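Local coordinates for dual specificity protein phosphatase 8 (Homo sapiens, PDB 4JMK) that probably removes phosphate from phosphotyrosine, phosphoserine and phosphothreonine residues of proteins, and by doing so restrains mitogen-activated protein kinases, at residues G2-S14 with Y115-P127. The protein carries 1 engineered substitution. Sequence-based numbering, arbitrary orientation.
Sequences GLTRILPHLYLGS and YRFVKDRRPSISP
R122 and T4 meet by a straight hydrogen bond. NH1 of R122 donates a hydrogen bond to T4 OG1 at 2.9 Å, nearly in the guanidinium plane (N-H...O angle 161°). A weak bond from the same NH1 reaches G2 O at 2.8 Å. The R122 chain leaves with CG anti to the backbone N (chi1 -172°) and stays extended, which places the guanidinium so that G13 CA lies over one of its faces. Its NE and, weakly, NH2 bond to G91 O and A90 O, next to the active-site position S88, engineered here from the predicted nucleophile.

The tight part is apolar. L12 CD2 lies 3.7 Å from V118 CG1 and equally near R122 CD. I6 CD1 adds to it, 4.2 Å from V118 CG1. This joins the edge hairpin of the phosphatase-domain sheet to the end of helix 111-121.

The outer side is looser. L7 CD2 touches F117 CZ at 3.9 Å, and the exposed R121 lays NH1 over the F117 ring. A water links T4 OG1 to R121 O.

Replacing R122 by an alanine is likely to leave T4 OG1, G2 O and G91 O without this donor and open a gap beside L12. These bonds all go to neutral oxygens, so the charge of R122 probably has no close counter-ion among them, and the side chain tethers the N-terminal hairpin to the phosphate-binding P-loop.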
loop_
_atom_site.group_PDB
_atom_site.type_symbol
_atom_site.label_atom_id
_atom_site.label_comp_id
_atom_site.label_asym_id
_atom_site.label_seq_id
_atom_site.Cartn_x
_atom_site.Cartn_y
_atom_site.Cartn_z
ATOM N N GLY A 2 0.457 -12.675 -10.822
ATOM C CA GLY A 2 -0.040 -12.905 -9.474
ATOM C C GLY A 2 -0.728 -11.684 -8.881
ATOM O O GLY A 2 -0.931 -11.604 -7.668
ATOM N N LEU A 3 -1.082 -10.733 -9.741
ATOM C CA LEU A 3 -1.755 -9.499 -9.327
ATOM C C LEU A 3 -2.953 -9.751 -8.412
ATOM O O LEU A 3 -3.842 -10.525 -8.759
ATOM C CB LEU A 3 -2.225 -8.734 -10.562
ATOM C CG LEU A 3 -2.877 -7.382 -10.281
ATOM C CD1 LEU A 3 -1.891 -6.510 -9.526
ATOM C CD2 LEU A 3 -3.312 -6.696 -11.565
ATOM N N THR A 4 -2.976 -9.096 -7.251
ATOM C CA THR A 4 -4.056 -9.289 -6.279
ATOM C C THR A 4 -4.958 -8.067 -6.151
ATOM O O THR A 4 -4.482 -6.959 -5.920
ATOM C CB THR A 4 -3.499 -9.575 -4.877
ATOM O OG1 THR A 4 -2.479 -10.570 -4.966
ATOM C CG2 THR A 4 -4.616 -10.061 -3.953
ATOM N N ARG A 5 -6.261 -8.271 -6.301
ATOM C CA ARG A 5 -7.227 -7.231 -5.975
ATOM C C ARG A 5 -7.513 -7.273 -4.468
ATOM O O ARG A 5 -8.003 -8.280 -3.951
ATOM C CB ARG A 5 -8.512 -7.454 -6.767
ATOM C CG ARG A 5 -9.506 -6.298 -6.703
ATOM C CD ARG A 5 -10.843 -6.688 -7.336
ATOM N NE ARG A 5 -11.720 -7.388 -6.394
ATOM C CZ ARG A 5 -11.933 -8.704 -6.379
ATOM N NH1 ARG A 5 -11.335 -9.494 -7.263
ATOM N NH2 ARG A 5 -12.752 -9.233 -5.476
ATOM N N ILE A 6 -7.202 -6.193 -3.754
ATOM C CA ILE A 6 -7.440 -6.164 -2.302
ATOM C C ILE A 6 -8.824 -5.569 -1.979
ATOM O O ILE A 6 -9.603 -6.151 -1.211
ATOM C CB ILE A 6 -6.332 -5.377 -1.556
ATOM C CG1 ILE A 6 -4.956 -5.990 -1.845
ATOM C CG2 ILE A 6 -6.597 -5.357 -0.051
ATOM C CD1 ILE A 6 -4.817 -7.451 -1.378
ATOM N N LEU A 7 -9.103 -4.401 -2.562
ATOM C CA LEU A 7 -10.419 -3.752 -2.500
ATOM C C LEU A 7 -10.761 -3.376 -3.937
ATOM O O LEU A 7 -9.883 -3.436 -4.793
ATOM C CB LEU A 7 -10.343 -2.497 -1.627
ATOM C CG LEU A 7 -9.832 -2.684 -0.193
ATOM C CD1 LEU A 7 -9.767 -1.326 0.505
ATOM C CD2 LEU A 7 -10.741 -3.624 0.591
ATOM N N PRO A 8 -12.026 -2.990 -4.219
ATOM C CA PRO A 8 -12.337 -2.691 -5.623
ATOM C C PRO A 8 -11.431 -1.616 -6.232
ATOM O O PRO A 8 -11.179 -1.654 -7.438
ATOM C CB PRO A 8 -13.802 -2.209 -5.568
ATOM C CG PRO A 8 -14.383 -2.924 -4.409
ATOM C CD PRO A 8 -13.242 -3.000 -3.380
ATOM N N HIS A 9 -10.927 -0.688 -5.422
ATOM C CA HIS A 9 -10.060 0.358 -5.958
ATOM C C HIS A 9 -8.589 0.097 -5.646
ATOM O O HIS A 9 -7.733 0.885 -6.012
ATOM C CB HIS A 9 -10.466 1.734 -5.422
ATOM C CG HIS A 9 -10.416 1.846 -3.926
ATOM N ND1 HIS A 9 -11.246 1.116 -3.096
ATOM C CD2 HIS A 9 -9.652 2.616 -3.113
ATOM C CE1 HIS A 9 -10.986 1.430 -1.839
ATOM N NE2 HIS A 9 -10.028 2.339 -1.819
ATOM N N LEU A 10 -8.286 -1.002 -4.966
ATOM C CA LEU A 10 -6.905 -1.193 -4.486
ATOM C C LEU A 10 -6.324 -2.566 -4.829
ATOM O O LEU A 10 -6.829 -3.612 -4.364
ATOM C CB LEU A 10 -6.853 -0.959 -2.960
ATOM C CG LEU A 10 -5.500 -1.205 -2.281
ATOM C CD1 LEU A 10 -4.485 -0.180 -2.758
ATOM C CD2 LEU A 10 -5.668 -1.128 -0.771
ATOM N N TYR A 11 -5.263 -2.544 -5.638
ATOM C CA TYR A 11 -4.511 -3.736 -6.027
ATOM C C TYR A 11 -3.139 -3.755 -5.379
ATOM O O TYR A 11 -2.563 -2.698 -5.090
ATOM C CB TYR A 11 -4.303 -3.760 -7.545
ATOM C CG TYR A 11 -5.569 -3.999 -8.322
ATOM C CD1 TYR A 11 -6.468 -2.969 -8.541
ATOM C CD2 TYR A 11 -5.849 -5.253 -8.863
ATOM C CE1 TYR A 11 -7.632 -3.178 -9.256
ATOM C CE2 TYR A 11 -7.009 -5.469 -9.586
ATOM C CZ TYR A 11 -7.896 -4.424 -9.779
ATOM O OH TYR A 11 -9.060 -4.621 -10.493
ATOM N N LEU A 12 -2.605 -4.966 -5.186
ATOM C CA LEU A 12 -1.273 -5.158 -4.618
ATOM C C LEU A 12 -0.486 -6.084 -5.558
ATOM O O LEU A 12 -0.977 -7.147 -5.937
ATOM C CB LEU A 12 -1.411 -5.781 -3.215
ATOM C CG LEU A 12 -0.178 -6.031 -2.356
ATOM C CD1 LEU A 12 0.615 -4.744 -2.219
ATOM C CD2 LEU A 12 -0.600 -6.567 -0.980
ATOM N N GLY A 13 0.711 -5.682 -5.966
ATOM C CA GLY A 13 1.436 -6.480 -6.942
ATOM C C GLY A 13 2.931 -6.262 -6.953
ATOM O O GLY A 13 3.480 -5.626 -6.045
ATOM N N SER A 14 3.585 -6.802 -7.988
ATOM C CA SER A 14 5.044 -6.802 -8.106
ATOM C C SER A 14 5.508 -5.850 -9.196
ATOM O O SER A 14 4.692 -5.322 -9.962
ATOM C CB SER A 14 5.533 -8.200 -8.476
ATOM O OG SER A 14 5.079 -8.557 -9.775
ATOM N N TYR A 115 -3.694 -7.224 8.802
ATOM C CA TYR A 115 -2.645 -8.121 8.295
ATOM C C TYR A 115 -3.294 -9.389 7.749
ATOM O O TYR A 115 -2.989 -9.833 6.636
ATOM C CB TYR A 115 -1.667 -8.436 9.436
ATOM C CG TYR A 115 -0.472 -9.323 9.133
ATOM C CD1 TYR A 115 -0.093 -9.631 7.833
ATOM C CD2 TYR A 115 0.275 -9.868 10.182
ATOM C CE1 TYR A 115 1.016 -10.451 7.585
ATOM C CE2 TYR A 115 1.370 -10.688 9.944
ATOM C CZ TYR A 115 1.734 -10.969 8.647
ATOM O OH TYR A 115 2.827 -11.784 8.417
ATOM N N ARG A 116 -4.207 -9.969 8.525
ATOM C CA ARG A 116 -4.884 -11.191 8.098
ATOM C C ARG A 116 -5.747 -10.947 6.845
ATOM O O ARG A 116 -5.830 -11.812 5.965
ATOM C CB ARG A 116 -5.735 -11.742 9.253
ATOM C CG ARG A 116 -6.317 -13.132 9.033
ATOM C CD ARG A 116 -7.170 -13.535 10.235
ATOM N NE ARG A 116 -8.195 -12.527 10.507
ATOM C CZ ARG A 116 -8.954 -12.490 11.598
ATOM N NH1 ARG A 116 -8.814 -13.410 12.543
ATOM N NH2 ARG A 116 -9.855 -11.526 11.742
ATOM N N PHE A 117 -6.385 -9.777 6.764
ATOM C CA PHE A 117 -7.219 -9.435 5.602
ATOM C C PHE A 117 -6.392 -9.459 4.309
ATOM O O PHE A 117 -6.810 -10.029 3.287
ATOM C CB PHE A 117 -7.872 -8.059 5.796
ATOM C CG PHE A 117 -8.847 -7.671 4.703
ATOM C CD1 PHE A 117 -10.222 -7.774 4.909
ATOM C CD2 PHE A 117 -8.397 -7.177 3.492
ATOM C CE1 PHE A 117 -11.120 -7.399 3.915
ATOM C CE2 PHE A 117 -9.285 -6.796 2.485
ATOM C CZ PHE A 117 -10.643 -6.914 2.688
ATOM N N VAL A 118 -5.217 -8.839 4.347
ATOM C CA VAL A 118 -4.385 -8.788 3.155
ATOM C C VAL A 118 -3.753 -10.143 2.897
ATOM O O VAL A 118 -3.680 -10.605 1.750
ATOM C CB VAL A 118 -3.315 -7.711 3.276
ATOM C CG1 VAL A 118 -2.417 -7.698 2.018
ATOM C CG2 VAL A 118 -3.995 -6.356 3.472
ATOM N N LYS A 119 -3.317 -10.785 3.975
ATOM C CA LYS A 119 -2.668 -12.097 3.887
ATOM C C LYS A 119 -3.599 -13.159 3.290
ATOM O O LYS A 119 -3.169 -14.002 2.497
ATOM C CB LYS A 119 -2.193 -12.516 5.282
ATOM C CG LYS A 119 -1.590 -13.904 5.372
ATOM C CD LYS A 119 -0.154 -13.914 4.905
ATOM C CE LYS A 119 0.531 -15.242 5.243
ATOM N NZ LYS A 119 1.834 -15.312 4.547
ATOM N N ASP A 120 -4.876 -13.121 3.669
ATOM C CA ASP A 120 -5.865 -14.038 3.098
ATOM C C ASP A 120 -5.994 -13.911 1.580
ATOM O O ASP A 120 -6.240 -14.896 0.896
ATOM C CB ASP A 120 -7.248 -13.814 3.722
ATOM C CG ASP A 120 -7.349 -14.339 5.130
ATOM O OD1 ASP A 120 -8.283 -13.913 5.843
ATOM O OD2 ASP A 120 -6.498 -15.163 5.538
ATOM N N ARG A 121 -5.841 -12.696 1.062
ATOM C CA ARG A 121 -6.062 -12.439 -0.359
ATOM C C ARG A 121 -4.775 -12.579 -1.173
ATOM O O ARG A 121 -4.807 -12.932 -2.351
ATOM C CB ARG A 121 -6.720 -11.062 -0.553
ATOM C CG ARG A 121 -8.192 -11.037 -0.088
ATOM C CD ARG A 121 -8.671 -9.665 0.369
ATOM N NE ARG A 121 -10.078 -9.725 0.777
ATOM C CZ ARG A 121 -10.503 -10.081 1.988
ATOM N NH1 ARG A 121 -9.639 -10.411 2.943
ATOM N NH2 ARG A 121 -11.803 -10.116 2.252
ATOM N N ARG A 122 -3.642 -12.319 -0.534
ATOM C CA ARG A 122 -2.336 -12.497 -1.166
ATOM C C ARG A 122 -1.433 -13.284 -0.210
ATOM O O ARG A 122 -0.612 -12.704 0.502
ATOM C CB ARG A 122 -1.733 -11.124 -1.514
ATOM C CG ARG A 122 -0.454 -11.170 -2.346
ATOM C CD ARG A 122 -0.051 -9.766 -2.823
ATOM N NE ARG A 122 1.245 -9.765 -3.503
ATOM C CZ ARG A 122 1.407 -9.981 -4.806
ATOM N NH1 ARG A 122 0.359 -10.225 -5.578
ATOM N NH2 ARG A 122 2.621 -9.960 -5.338
ATOM N N PRO A 123 -1.592 -14.619 -0.182
ATOM C CA PRO A 123 -0.918 -15.483 0.799
ATOM C C PRO A 123 0.600 -15.389 0.762
ATOM O O PRO A 123 1.256 -15.702 1.759
ATOM C CB PRO A 123 -1.353 -16.894 0.384
ATOM C CG PRO A 123 -2.670 -16.700 -0.289
ATOM C CD PRO A 123 -2.565 -15.368 -1.000
ATOM N N SER A 124 1.153 -14.972 -0.370
ATOM C CA SER A 124 2.598 -14.850 -0.500
ATOM C C SER A 124 3.209 -13.671 0.270
ATOM O O SER A 124 4.437 -13.568 0.355
ATOM C CB SER A 124 2.993 -14.763 -1.977
ATOM O OG SER A 124 2.484 -13.583 -2.592
ATOM N N ILE A 125 2.395 -12.770 0.827
ATOM C CA ILE A 125 3.009 -11.623 1.505
ATOM C C ILE A 125 3.785 -12.112 2.714
ATOM O O ILE A 125 3.422 -13.114 3.336
ATOM C CB ILE A 125 2.020 -10.505 1.937
ATOM C CG1 ILE A 125 1.066 -10.973 3.039
ATOM C CG2 ILE A 125 1.270 -9.930 0.734
ATOM C CD1 ILE A 125 0.402 -9.822 3.779
ATOM N N SER A 126 4.868 -11.415 3.023
ATOM C CA SER A 126 5.730 -11.798 4.134
ATOM C C SER A 126 6.527 -10.587 4.584
ATOM O O SER A 126 7.748 -10.562 4.419
ATOM C CB SER A 126 6.694 -12.892 3.690
ATOM O OG SER A 126 7.575 -13.242 4.749
ATOM N N PRO A 127 5.838 -9.569 5.135
ATOM C CA PRO A 127 6.544 -8.313 5.423
ATOM C C PRO A 127 7.612 -8.521 6.482
ATOM O O PRO A 127 7.418 -9.290 7.443
ATOM C CB PRO A 127 5.433 -7.389 5.950
ATOM C CG PRO A 127 4.131 -8.029 5.506
ATOM C CD PRO A 127 4.424 -9.508 5.549
HETATM O O HOH W 1 -3.528 -13.141 -5.313
#